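Local coordinates for GTP cyclohydrolase 1 type 2 homolog (Thermus thermophilus, PDB 2YYB), which is of unknown function but belongs to the GTP cyclohydrolase I type 2/NIF3 family and probably binds divalent metal ions, at residues V58-V63 and N92-H97. Residues are numbered along the deposited sequence; the frame is centred on the assembly and turned at random.
Sequences VDFLIV and NLYAAH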
ATOM      1  N   VAL A  58     -42.072 -12.083  -3.030  1.00 37.65           N
ATOM      2  CA  VAL A  58     -41.169 -11.906  -1.903  1.00 35.94           C
ATOM      3  C   VAL A  58     -40.978 -10.412  -1.682  1.00 35.90           C
ATOM      4  O   VAL A  58     -40.868  -9.658  -2.649  1.00 37.11           O
ATOM      5  CB  VAL A  58     -39.789 -12.554  -2.176  1.00 34.24           C
ATOM      6  CG1 VAL A  58     -38.823 -12.227  -1.047  1.00 32.06           C
ATOM      7  CG2 VAL A  58     -39.937 -14.040  -2.288  1.00 33.10           C
ATOM      8  N   ASP A  59     -40.941  -9.979  -0.423  1.00 35.34           N
ATOM      9  CA  ASP A  59     -40.737  -8.550  -0.118  1.00 34.79           C
ATOM     10  C   ASP A  59     -39.324  -8.292   0.390  1.00 33.63           C
ATOM     11  O   ASP A  59     -38.771  -7.211   0.216  1.00 33.48           O
ATOM     12  CB  ASP A  59     -41.704  -8.060   0.978  1.00 34.72           C
ATOM     13  CG  ASP A  59     -43.140  -8.126   0.555  1.00 37.31           C
ATOM     14  OD1 ASP A  59     -43.433  -7.687  -0.579  1.00 39.01           O
ATOM     15  OD2 ASP A  59     -43.974  -8.607   1.348  1.00 37.60           O
ATOM     16  N   PHE A  60     -38.760  -9.296   1.041  1.00 31.47           N
ATOM     17  CA  PHE A  60     -37.450  -9.177   1.639  1.00 31.12           C
ATOM     18  C   PHE A  60     -36.629 -10.399   1.261  1.00 31.73           C
ATOM     19  O   PHE A  60     -36.787 -11.468   1.856  1.00 33.23           O
ATOM     20  CB  PHE A  60     -37.616  -9.104   3.154  1.00 28.95           C
ATOM     21  CG  PHE A  60     -36.436  -8.546   3.868  1.00 26.73           C
ATOM     22  CD1 PHE A  60     -36.346  -7.181   4.122  1.00 24.22           C
ATOM     23  CD2 PHE A  60     -35.411  -9.384   4.301  1.00 23.96           C
ATOM     24  CE1 PHE A  60     -35.233  -6.658   4.808  1.00 25.04           C
ATOM     25  CE2 PHE A  60     -34.309  -8.868   4.978  1.00 21.79           C
ATOM     26  CZ  PHE A  60     -34.216  -7.507   5.233  1.00 22.86           C
ATOM     27  N   LEU A  61     -35.771 -10.227   0.260  1.00 31.54           N
ATOM     28  CA  LEU A  61     -34.898 -11.290  -0.251  1.00 30.30           C
ATOM     29  C   LEU A  61     -33.545 -11.281   0.454  1.00 31.13           C
ATOM     30  O   LEU A  61     -32.842 -10.256   0.486  1.00 30.72           O
ATOM     31  CB  LEU A  61     -34.683 -11.111  -1.757  1.00 27.11           C
ATOM     32  CG  LEU A  61     -33.832 -12.160  -2.444  1.00 26.34           C
ATOM     33  CD1 LEU A  61     -34.317 -13.543  -2.039  1.00 27.26           C
ATOM     34  CD2 LEU A  61     -33.901 -11.990  -3.939  1.00 24.49           C
ATOM     35  N   ILE A  62     -33.203 -12.424   1.039  1.00 31.01           N
ATOM     36  CA  ILE A  62     -31.942 -12.589   1.744  1.00 31.69           C
ATOM     37  C   ILE A  62     -31.027 -13.501   0.922  1.00 31.62           C
ATOM     38  O   ILE A  62     -31.422 -14.611   0.555  1.00 32.27           O
ATOM     39  CB  ILE A  62     -32.180 -13.240   3.111  1.00 33.02           C
ATOM     40  CG1 ILE A  62     -33.088 -12.330   3.952  1.00 32.35           C
ATOM     41  CG2 ILE A  62     -30.827 -13.561   3.783  1.00 31.60           C
ATOM     42  CD1 ILE A  62     -33.476 -12.888   5.296  1.00 27.39           C
ATOM     43  N   VAL A  63     -29.817 -13.042   0.625  1.00 30.63           N
ATOM     44  CA  VAL A  63     -28.881 -13.866  -0.141  1.00 30.75           C
ATOM     45  C   VAL A  63     -27.506 -13.898   0.530  1.00 32.65           C
ATOM     46  O   VAL A  63     -27.129 -12.958   1.243  1.00 30.81           O
ATOM     47  CB  VAL A  63     -28.730 -13.349  -1.594  1.00 29.53           C
ATOM     48  CG1 VAL A  63     -30.084 -13.402  -2.305  1.00 25.62           C
ATOM     49  CG2 VAL A  63     -28.151 -11.925  -1.588  1.00 25.80           C
ATOM     50  N   ASN A  92     -36.810  -5.945  -1.277  1.00 28.46           N
ATOM     51  CA  ASN A  92     -35.664  -5.475  -0.507  1.00 28.33           C
ATOM     52  C   ASN A  92     -34.599  -6.556  -0.678  1.00 28.59           C
ATOM     53  O   ASN A  92     -34.921  -7.745  -0.620  1.00 28.86           O
ATOM     54  CB  ASN A  92     -35.998  -5.366   0.982  1.00 27.33           C
ATOM     55  CG  ASN A  92     -36.954  -4.242   1.298  1.00 28.09           C
ATOM     56  OD1 ASN A  92     -36.615  -3.056   1.227  1.00 27.62           O
ATOM     57  ND2 ASN A  92     -38.164  -4.612   1.670  1.00 29.61           N
ATOM     58  N   LEU A  93     -33.348  -6.152  -0.906  1.00 27.36           N
ATOM     59  CA  LEU A  93     -32.244  -7.101  -1.067  1.00 24.60           C
ATOM     60  C   LEU A  93     -31.316  -6.937   0.110  1.00 25.47           C
ATOM     61  O   LEU A  93     -30.733  -5.858   0.289  1.00 24.40           O
ATOM     62  CB  LEU A  93     -31.438  -6.842  -2.342  1.00 20.85           C
ATOM     63  CG  LEU A  93     -30.414  -7.954  -2.603  1.00 19.35           C
ATOM     64  CD1 LEU A  93     -31.145  -9.274  -2.824  1.00 16.25           C
ATOM     65  CD2 LEU A  93     -29.552  -7.627  -3.800  1.00 19.09           C
ATOM     66  N   TYR A  94     -31.203  -8.000   0.910  1.00 25.48           N
ATOM     67  CA  TYR A  94     -30.344  -8.022   2.094  1.00 27.29           C
ATOM     68  C   TYR A  94     -29.265  -9.103   1.879  1.00 30.03           C
ATOM     69  O   TYR A  94     -29.573 -10.296   1.687  1.00 31.95           O
ATOM     70  CB  TYR A  94     -31.168  -8.347   3.347  1.00 26.25           C
ATOM     71  CG  TYR A  94     -30.382  -8.240   4.632  1.00 27.30           C
ATOM     72  CD1 TYR A  94     -30.306  -7.038   5.316  1.00 29.59           C
ATOM     73  CD2 TYR A  94     -29.686  -9.329   5.142  1.00 28.39           C
ATOM     74  CE1 TYR A  94     -29.547  -6.913   6.495  1.00 33.44           C
ATOM     75  CE2 TYR A  94     -28.930  -9.229   6.308  1.00 31.51           C
ATOM     76  CZ  TYR A  94     -28.865  -8.016   6.987  1.00 33.49           C
ATOM     77  OH  TYR A  94     -28.164  -7.905   8.173  1.00 34.08           O
ATOM     78  N   ALA A  95     -28.003  -8.697   1.912  1.00 30.48           N
ATOM     79  CA  ALA A  95     -26.921  -9.646   1.689  1.00 32.92           C
ATOM     80  C   ALA A  95     -26.123  -9.917   2.971  1.00 34.41           C
ATOM     81  O   ALA A  95     -25.827  -8.995   3.741  1.00 34.74           O
ATOM     82  CB  ALA A  95     -25.991  -9.123   0.555  1.00 30.40           C
ATOM     83  N   ALA A  96     -25.795 -11.189   3.193  1.00 35.59           N
ATOM     84  CA  ALA A  96     -25.025 -11.614   4.370  1.00 38.59           C
ATOM     85  C   ALA A  96     -23.969 -12.629   3.924  1.00 40.15           C
ATOM     86  O   ALA A  96     -24.286 -13.791   3.666  1.00 38.16           O
ATOM     87  CB  ALA A  96     -25.953 -12.239   5.418  1.00 37.63           C
ATOM     88  N   HIS A  97     -22.716 -12.176   3.842  1.00 43.11           N
ATOM     89  CA  HIS A  97     -21.609 -13.017   3.393  1.00 44.79           C
ATOM     90  C   HIS A  97     -20.877 -13.779   4.511  1.00 45.88           C
ATOM     91  O   HIS A  97     -21.352 -14.821   4.985  1.00 43.47           O
ATOM     92  CB  HIS A  97     -20.600 -12.164   2.629  1.00 46.58           C
ATOM     93  CG  HIS A  97     -19.584 -12.961   1.877  1.00 50.49           C
ATOM     94  ND1 HIS A  97     -18.437 -12.401   1.363  1.00 51.93           N
ATOM     95  CD2 HIS A  97     -19.565 -14.265   1.510  1.00 53.14           C
ATOM     96  CE1 HIS A  97     -17.754 -13.324   0.709  1.00 54.24           C
ATOM     97  NE2 HIS A  97     -18.418 -14.466   0.782  1.00 55.08           N
TER
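The ring of F60 spans N92 and Y94 on one face of a parallel strand pair, touching the CB of each. CG of F60 is anti to the backbone N (chi1 -161°), which carries the ring across to strand 92-95. F60 CD1 sits 3.6 Å from N92 CB, and F60 CE2 sits 3.6 Å from Y94 CB. The F60 and Y94 side chains run side by side. Their ring planes are 28° apart. The ring centroids are 5.8 Å apart and the rings are offset, with little stacking. An alanine at F60 would probably open a gap beside Y94 and leave the N92 side chain less firmly packed. D59 O accepts two bonds from N92, from opposite faces of its carbonyl plane: N at 2.8 Å and the bent ND2 bond at 3.0 Å. N92 ND2 also hydrogen-bonds K33 O, and N92 OD1 accepts from G32 N. L61 N bonds N92 O, Y94 N bonds L61 O, V63 N bonds Y94 O and A96 N bonds V63 O, the alternating pattern of a parallel pair. On the other face, L61 CG meets L93 CD1 at 4.0 Å. The strands belong to a beta-alpha-beta unit through helix 77-88. Helix 3-13 packs on F60 and Y94, and helix 47-55 on L61 and L93. Strands 39-42 and 27-30 flank the pair.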